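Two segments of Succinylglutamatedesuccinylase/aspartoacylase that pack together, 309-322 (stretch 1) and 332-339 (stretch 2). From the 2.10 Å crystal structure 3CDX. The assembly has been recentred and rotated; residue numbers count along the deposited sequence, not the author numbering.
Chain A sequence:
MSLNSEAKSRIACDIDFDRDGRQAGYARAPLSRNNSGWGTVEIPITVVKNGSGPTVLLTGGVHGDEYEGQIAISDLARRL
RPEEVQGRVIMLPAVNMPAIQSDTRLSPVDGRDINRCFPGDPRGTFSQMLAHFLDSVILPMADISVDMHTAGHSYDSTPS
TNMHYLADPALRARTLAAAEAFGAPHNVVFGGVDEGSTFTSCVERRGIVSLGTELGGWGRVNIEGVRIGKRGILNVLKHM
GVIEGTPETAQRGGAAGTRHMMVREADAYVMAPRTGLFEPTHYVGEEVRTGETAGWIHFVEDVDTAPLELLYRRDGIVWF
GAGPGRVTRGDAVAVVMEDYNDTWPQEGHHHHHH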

ATOM      1  N   GLU A 309      -8.434  -8.683 -33.823  1.00 33.12           N
ATOM      2  CA  GLU A 309      -7.240  -8.785 -34.668  1.00 32.86           C
ATOM      3  C   GLU A 309      -6.521  -7.441 -34.827  1.00 32.58           C
ATOM      4  O   GLU A 309      -7.166  -6.416 -35.143  1.00 31.16           O
ATOM      5  CB  GLU A 309      -7.632  -9.294 -36.063  1.00 33.10           C
ATOM      6  CG  GLU A 309      -6.408  -9.675 -36.959  1.00 33.58           C
ATOM      7  CD  GLU A 309      -6.825 -10.066 -38.395  1.00 34.30           C
ATOM      8  OE1 GLU A 309      -8.020  -9.942 -38.700  1.00 35.36           O
ATOM      9  OE2 GLU A 309      -5.964 -10.481 -39.196  1.00 33.48           O
ATOM     10  N   LEU A 310      -5.194  -7.450 -34.629  1.00 31.49           N
ATOM     11  CA  LEU A 310      -4.326  -6.272 -34.915  1.00 31.88           C
ATOM     12  C   LEU A 310      -3.429  -6.550 -36.099  1.00 31.97           C
ATOM     13  O   LEU A 310      -2.943  -7.669 -36.233  1.00 32.08           O
ATOM     14  CB  LEU A 310      -3.404  -5.913 -33.717  1.00 30.57           C
ATOM     15  CG  LEU A 310      -4.076  -5.670 -32.353  1.00 31.86           C
ATOM     16  CD1 LEU A 310      -3.157  -5.004 -31.344  1.00 29.78           C
ATOM     17  CD2 LEU A 310      -5.377  -4.869 -32.511  1.00 33.93           C
ATOM     18  N   LEU A 311      -3.167  -5.526 -36.924  1.00 32.36           N
ATOM     19  CA  LEU A 311      -2.294  -5.673 -38.099  1.00 33.21           C
ATOM     20  C   LEU A 311      -1.043  -4.811 -37.985  1.00 33.43           C
ATOM     21  O   LEU A 311      -1.118  -3.706 -37.456  1.00 34.51           O
ATOM     22  CB  LEU A 311      -3.038  -5.279 -39.395  1.00 32.91           C
ATOM     23  CG  LEU A 311      -4.443  -5.842 -39.626  1.00 33.98           C
ATOM     24  CD1 LEU A 311      -5.013  -5.251 -40.938  1.00 35.36           C
ATOM     25  CD2 LEU A 311      -4.416  -7.367 -39.662  1.00 33.39           C
ATOM     26  N   TYR A 312       0.085  -5.313 -38.467  1.00 33.78           N
ATOM     27  CA  TYR A 312       1.251  -4.479 -38.749  1.00 35.42           C
ATOM     28  C   TYR A 312       0.928  -3.507 -39.899  1.00 36.53           C
ATOM     29  O   TYR A 312       0.165  -3.846 -40.805  1.00 34.93           O
ATOM     30  CB  TYR A 312       2.462  -5.320 -39.202  1.00 36.13           C
ATOM     31  CG  TYR A 312       2.961  -6.371 -38.232  1.00 36.40           C
ATOM     32  CD1 TYR A 312       3.684  -6.027 -37.084  1.00 38.11           C
ATOM     33  CD2 TYR A 312       2.722  -7.722 -38.473  1.00 38.69           C
ATOM     34  CE1 TYR A 312       4.153  -7.031 -36.179  1.00 36.93           C
ATOM     35  CE2 TYR A 312       3.176  -8.709 -37.597  1.00 38.01           C
ATOM     36  CZ  TYR A 312       3.876  -8.361 -36.460  1.00 37.68           C
ATOM     37  OH  TYR A 312       4.318  -9.368 -35.624  1.00 41.16           O
ATOM     38  N   ARG A 313       1.546  -2.326 -39.861  1.00 37.26           N
ATOM     39  CA  ARG A 313       1.348  -1.289 -40.868  1.00 38.33           C
ATOM     40  C   ARG A 313       2.669  -0.811 -41.483  1.00 38.92           C
ATOM     41  O   ARG A 313       2.715   0.255 -42.117  1.00 39.23           O
ATOM     42  CB  ARG A 313       0.585  -0.104 -40.263  1.00 38.79           C
ATOM     43  CG  ARG A 313      -0.791  -0.448 -39.740  1.00 39.97           C
ATOM     44  CD  ARG A 313      -1.637  -0.948 -40.875  1.00 41.66           C
ATOM     45  NE  ARG A 313      -3.035  -1.088 -40.489  1.00 44.33           N
ATOM     46  CZ  ARG A 313      -3.948  -1.674 -41.252  1.00 47.15           C
ATOM     47  NH1 ARG A 313      -3.586  -2.165 -42.439  1.00 46.57           N
ATOM     48  NH2 ARG A 313      -5.214  -1.765 -40.834  1.00 46.54           N
ATOM     49  N   ARG A 314       3.731  -1.594 -41.294  1.00 38.39           N
ATOM     50  CA  ARG A 314       5.006  -1.380 -41.961  1.00 38.31           C
ATOM     51  C   ARG A 314       5.684  -2.715 -42.224  1.00 38.21           C
ATOM     52  O   ARG A 314       5.647  -3.592 -41.346  1.00 37.93           O
ATOM     53  CB  ARG A 314       5.965  -0.569 -41.056  1.00 39.32           C
ATOM     54  CG  ARG A 314       5.563   0.871 -40.747  1.00 40.77           C
ATOM     55  CD  ARG A 314       5.407   1.712 -42.012  1.00 42.85           C
ATOM     56  NE  ARG A 314       6.669   2.044 -42.673  1.00 43.96           N
ATOM     57  CZ  ARG A 314       6.791   2.972 -43.629  1.00 45.00           C
ATOM     58  NH1 ARG A 314       5.722   3.663 -44.053  1.00 44.31           N
ATOM     59  NH2 ARG A 314       7.980   3.197 -44.182  1.00 43.08           N
ATOM     60  N   ASP A 315       6.314  -2.873 -43.403  1.00 37.43           N
ATOM     61  CA  ASP A 315       7.257  -3.978 -43.624  1.00 37.08           C
ATOM     62  C   ASP A 315       8.509  -3.705 -42.787  1.00 36.07           C
ATOM     63  O   ASP A 315       8.869  -2.543 -42.573  1.00 35.53           O
ATOM     64  CB  ASP A 315       7.680  -4.113 -45.097  1.00 37.47           C
ATOM     65  CG  ASP A 315       6.492  -4.277 -46.062  1.00 40.10           C
ATOM     66  OD1 ASP A 315       5.361  -4.565 -45.633  1.00 41.65           O
ATOM     67  OD2 ASP A 315       6.702  -4.107 -47.279  1.00 45.13           O
ATOM     68  N   GLY A 316       9.202  -4.763 -42.369  1.00 35.32           N
ATOM     69  CA  GLY A 316      10.397  -4.607 -41.561  1.00 34.21           C
ATOM     70  C   GLY A 316      10.679  -5.777 -40.622  1.00 34.13           C
ATOM     71  O   GLY A 316      10.268  -6.901 -40.872  1.00 34.55           O
ATOM     72  N   ILE A 317      11.406  -5.503 -39.541  1.00 32.91           N
ATOM     73  CA  ILE A 317      11.816  -6.507 -38.555  1.00 31.65           C
ATOM     74  C   ILE A 317      11.270  -6.020 -37.193  1.00 31.34           C
ATOM     75  O   ILE A 317      11.336  -4.813 -36.875  1.00 30.54           O
ATOM     76  CB  ILE A 317      13.362  -6.634 -38.544  1.00 31.71           C
ATOM     77  CG1 ILE A 317      13.853  -6.965 -39.958  1.00 33.01           C
ATOM     78  CG2 ILE A 317      13.909  -7.661 -37.471  1.00 31.19           C
ATOM     79  CD1 ILE A 317      15.311  -7.298 -40.047  1.00 36.96           C
ATOM     80  N   VAL A 318      10.670  -6.929 -36.422  1.00 30.03           N
ATOM     81  CA  VAL A 318      10.193  -6.577 -35.087  1.00 29.80           C
ATOM     82  C   VAL A 318      11.390  -6.190 -34.214  1.00 29.37           C
ATOM     83  O   VAL A 318      12.332  -6.959 -34.043  1.00 29.80           O
ATOM     84  CB  VAL A 318       9.297  -7.692 -34.432  1.00 30.32           C
ATOM     85  CG1 VAL A 318       8.780  -7.264 -33.055  1.00 26.79           C
ATOM     86  CG2 VAL A 318       8.090  -7.991 -35.347  1.00 28.89           C
ATOM     87  N   TRP A 319      11.354  -4.968 -33.695  1.00 29.17           N
ATOM     88  CA  TRP A 319      12.429  -4.484 -32.827  1.00 28.54           C
ATOM     89  C   TRP A 319      12.091  -4.697 -31.340  1.00 28.28           C
ATOM     90  O   TRP A 319      12.917  -5.266 -30.601  1.00 25.80           O
ATOM     91  CB  TRP A 319      12.709  -3.013 -33.093  1.00 29.32           C
ATOM     92  CG  TRP A 319      13.803  -2.432 -32.233  1.00 28.60           C
ATOM     93  CD1 TRP A 319      14.944  -3.059 -31.792  1.00 31.10           C
ATOM     94  CD2 TRP A 319      13.841  -1.119 -31.696  1.00 31.13           C
ATOM     95  NE1 TRP A 319      15.699  -2.197 -31.040  1.00 29.62           N
ATOM     96  CE2 TRP A 319      15.028  -1.005 -30.946  1.00 29.49           C
ATOM     97  CE3 TRP A 319      12.984  -0.016 -31.779  1.00 32.60           C
ATOM     98  CZ2 TRP A 319      15.391   0.174 -30.308  1.00 32.04           C
ATOM     99  CZ3 TRP A 319      13.342   1.162 -31.114  1.00 32.91           C
ATOM    100  CH2 TRP A 319      14.534   1.241 -30.390  1.00 30.77           C
ATOM    101  N   PHE A 320      10.909  -4.183 -30.944  1.00 27.39           N
ATOM    102  CA  PHE A 320      10.246  -4.439 -29.654  1.00 28.14           C
ATOM    103  C   PHE A 320       9.021  -5.295 -29.874  1.00 27.22           C
ATOM    104  O   PHE A 320       8.192  -4.998 -30.740  1.00 27.13           O
ATOM    105  CB  PHE A 320       9.780  -3.145 -28.965  1.00 28.33           C
ATOM    106  CG  PHE A 320      10.860  -2.409 -28.223  1.00 32.41           C
ATOM    107  CD1 PHE A 320      12.164  -2.392 -28.677  1.00 35.02           C
ATOM    108  CD2 PHE A 320      10.553  -1.699 -27.039  1.00 36.71           C
ATOM    109  CE1 PHE A 320      13.175  -1.705 -27.960  1.00 36.15           C
ATOM    110  CE2 PHE A 320      11.566  -1.022 -26.318  1.00 36.48           C
ATOM    111  CZ  PHE A 320      12.867  -1.021 -26.799  1.00 32.61           C
ATOM    112  N   GLY A 321       8.887  -6.329 -29.049  1.00 27.49           N
ATOM    113  CA  GLY A 321       7.745  -7.236 -29.109  1.00 28.18           C
ATOM    114  C   GLY A 321       7.033  -7.275 -27.784  1.00 28.99           C
ATOM    115  O   GLY A 321       7.658  -7.033 -26.729  1.00 30.21           O
ATOM    116  N   ALA A 322       5.745  -7.595 -27.842  1.00 28.74           N
ATOM    117  CA  ALA A 322       4.863  -7.655 -26.668  1.00 29.59           C
ATOM    118  C   ALA A 322       5.552  -8.256 -25.426  1.00 28.75           C
ATOM    119  O   ALA A 322       6.231  -9.277 -25.525  1.00 29.09           O
ATOM    120  CB  ALA A 322       3.619  -8.436 -26.999  1.00 29.39           C
TER
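Stretch 2 (332-339) AVAVVMED

What are the strongest polar links between the two stretches? The one charged pair is a salt bridge at the far end of stretch 2: NH2 of R314 donates to OE1 of E338 at 2.8 Å, nearly straight at 167°. The carboxylate oxygen lies at the edge of the guanidinium, near its plane, where the N-H bonds point. R314 reaches it with chi1, chi2 and chi3 all m, while E338 has chi1 p and chi2 t; its CA-to-CB bond points sideways, but the end of the side chain comes nearer to stretch 1. The remaining hydrogen bonds are made by the backbone. I317 and M337 form a reciprocal pair, with N of I317 to O of M337 at 3.0 Å and N of M337 to O of I317 at 2.9 Å.

How does the backbone of stretch 2 run along stretch 1? After a corner at V333 (phi/psi -107/-7) the chain is extended as far as D339, and it runs antiparallel to the strand containing G316, I317 and V318; the two axes make an angle of 141° and approach to 4.5 Å. I317 faces M337 as a hydrogen-bonded pair, and V318 faces V336 as a non-hydrogen-bonded pair, their CA atoms 4.6 Å apart. The register then slips by one residue in a beta bulge, so that F320 pairs with V335 and G321 with A334. The extra residue, W319, has phi/psi of -95/-54, a departure from extended geometry at the place where stretch 1 turns a corner. O of V335 accepts from two successive residues at the bulge: N of W319 donates to it at 2.9 Å, and N of F320 makes a weak bond to it at 3.4 Å. In return, N of V335 donates to O of F320 at 3.1 Å. Beyond the bulge, N of A322 comes within 2.8 Å of O of V333.

Why is there a glycine at 316? Its phi/psi of 151/-155 would jam a CB against the preceding carbonyl oxygen, and such a CB would also clash with O of M337 and CG1 of V336. Without one, CA of G316 makes a CA-H...O contact with O of M337 at 3.3 Å and lies 3.6 Å from CG1 of V336.

Which side chains pack around this ladder? On the face carrying I317, F320, V335 and M337, CG2 of I317 meets CE of M337 at 3.6 Å, and CB of F320 lies 4.1 Å from CG2 of V335. The long methionine also passes W319: SD of M337 is 3.8 Å from CB of W319 and 4.4 Å from the centroid of its five-membered ring, at an oblique angle. CG1 of V335 sits at the edge of the indole, 4.3 Å from CE3 of W319. On the face bearing V318, A334 and V336, the ring of Y312 packs obliquely, with CD1 of Y312 3.9 Å from CG2 of V336 and CE1 of Y312 4.1 Å from CB of A334. Farther along, CD1 of L310 touches CG2 of V333 at 3.8 Å. Together the two stretches bury 811 Å².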

ATOM      1  N   ALA A 332       1.927  -0.103 -26.844  1.00 32.65           N
ATOM      2  CA  ALA A 332       2.365  -0.684 -28.117  1.00 32.10           C
ATOM      3  C   ALA A 332       2.593  -2.177 -27.869  1.00 31.51           C
ATOM      4  O   ALA A 332       3.108  -2.560 -26.812  1.00 31.58           O
ATOM      5  CB  ALA A 332       3.642  -0.011 -28.597  1.00 32.31           C
ATOM      6  N   VAL A 333       2.224  -3.024 -28.821  1.00 30.11           N
ATOM      7  CA  VAL A 333       2.489  -4.465 -28.690  1.00 28.84           C
ATOM      8  C   VAL A 333       3.620  -4.920 -29.642  1.00 29.08           C
ATOM      9  O   VAL A 333       4.100  -6.065 -29.587  1.00 28.84           O
ATOM     10  CB  VAL A 333       1.188  -5.284 -28.831  1.00 28.25           C
ATOM     11  CG1 VAL A 333       0.240  -4.949 -27.663  1.00 28.33           C
ATOM     12  CG2 VAL A 333       0.491  -5.034 -30.170  1.00 25.04           C
ATOM     13  N   ALA A 334       4.046  -3.983 -30.490  1.00 27.78           N
ATOM     14  CA  ALA A 334       5.137  -4.159 -31.446  1.00 27.11           C
ATOM     15  C   ALA A 334       5.544  -2.802 -31.978  1.00 27.65           C
ATOM     16  O   ALA A 334       4.720  -1.903 -32.146  1.00 28.82           O
ATOM     17  CB  ALA A 334       4.747  -5.092 -32.623  1.00 25.63           C
ATOM     18  N   VAL A 335       6.839  -2.676 -32.223  1.00 28.85           N
ATOM     19  CA  VAL A 335       7.442  -1.560 -32.916  1.00 28.43           C
ATOM     20  C   VAL A 335       8.327  -2.210 -33.974  1.00 29.16           C
ATOM     21  O   VAL A 335       9.194  -3.049 -33.656  1.00 27.73           O
ATOM     22  CB  VAL A 335       8.301  -0.707 -31.986  1.00 29.52           C
ATOM     23  CG1 VAL A 335       8.873   0.516 -32.761  1.00 29.21           C
ATOM     24  CG2 VAL A 335       7.499  -0.264 -30.761  1.00 26.60           C
ATOM     25  N   VAL A 336       8.077  -1.824 -35.224  1.00 28.41           N
ATOM     26  CA  VAL A 336       8.800  -2.369 -36.395  1.00 29.41           C
ATOM     27  C   VAL A 336       9.895  -1.392 -36.861  1.00 29.31           C
ATOM     28  O   VAL A 336       9.655  -0.165 -36.973  1.00 29.58           O
ATOM     29  CB  VAL A 336       7.779  -2.691 -37.525  1.00 28.36           C
ATOM     30  CG1 VAL A 336       8.447  -3.263 -38.790  1.00 27.29           C
ATOM     31  CG2 VAL A 336       6.711  -3.647 -36.973  1.00 29.25           C
ATOM     32  N   MET A 337      11.088  -1.927 -37.089  1.00 29.49           N
ATOM     33  CA  MET A 337      12.211  -1.160 -37.609  1.00 29.34           C
ATOM     34  C   MET A 337      12.364  -1.522 -39.084  1.00 32.04           C
ATOM     35  O   MET A 337      11.933  -2.582 -39.468  1.00 32.43           O
ATOM     36  CB  MET A 337      13.496  -1.418 -36.818  1.00 29.46           C
ATOM     37  CG  MET A 337      14.058  -2.844 -36.828  1.00 28.39           C
ATOM     38  SD  MET A 337      15.466  -3.073 -35.699  1.00 22.73           S
ATOM     39  CE  MET A 337      15.639  -4.810 -35.997  1.00 27.07           C
ATOM     40  N   GLU A 338      12.955  -0.632 -39.888  1.00 34.34           N
ATOM     41  CA  GLU A 338      13.134  -0.799 -41.346  1.00 36.46           C
ATOM     42  C   GLU A 338      14.577  -0.402 -41.647  1.00 36.50           C
ATOM     43  O   GLU A 338      15.202   0.268 -40.817  1.00 35.32           O
ATOM     44  CB  GLU A 338      12.135   0.081 -42.136  1.00 36.62           C
ATOM     45  CG  GLU A 338      12.293   1.623 -41.964  1.00 38.33           C
ATOM     46  CD  GLU A 338      11.132   2.477 -42.529  1.00 40.97           C
ATOM     47  OE1 GLU A 338      10.429   2.034 -43.477  1.00 45.72           O
ATOM     48  OE2 GLU A 338      10.915   3.632 -42.025  1.00 46.87           O
ATOM     49  N   ASP A 339      15.113  -0.833 -42.798  1.00 37.33           N
ATOM     50  CA  ASP A 339      16.480  -0.475 -43.232  1.00 38.99           C
ATOM     51  C   ASP A 339      16.664   1.024 -43.142  1.00 38.88           C
ATOM     52  O   ASP A 339      15.740   1.796 -43.473  1.00 38.03           O
ATOM     53  CB  ASP A 339      16.747  -0.891 -44.688  1.00 39.94           C
ATOM     54  CG  ASP A 339      16.944  -2.395 -44.854  1.00 43.91           C
ATOM     55  OD1 ASP A 339      17.178  -3.103 -43.847  1.00 49.39           O
ATOM     56  OD2 ASP A 339      16.888  -2.875 -46.012  1.00 49.30           O
TER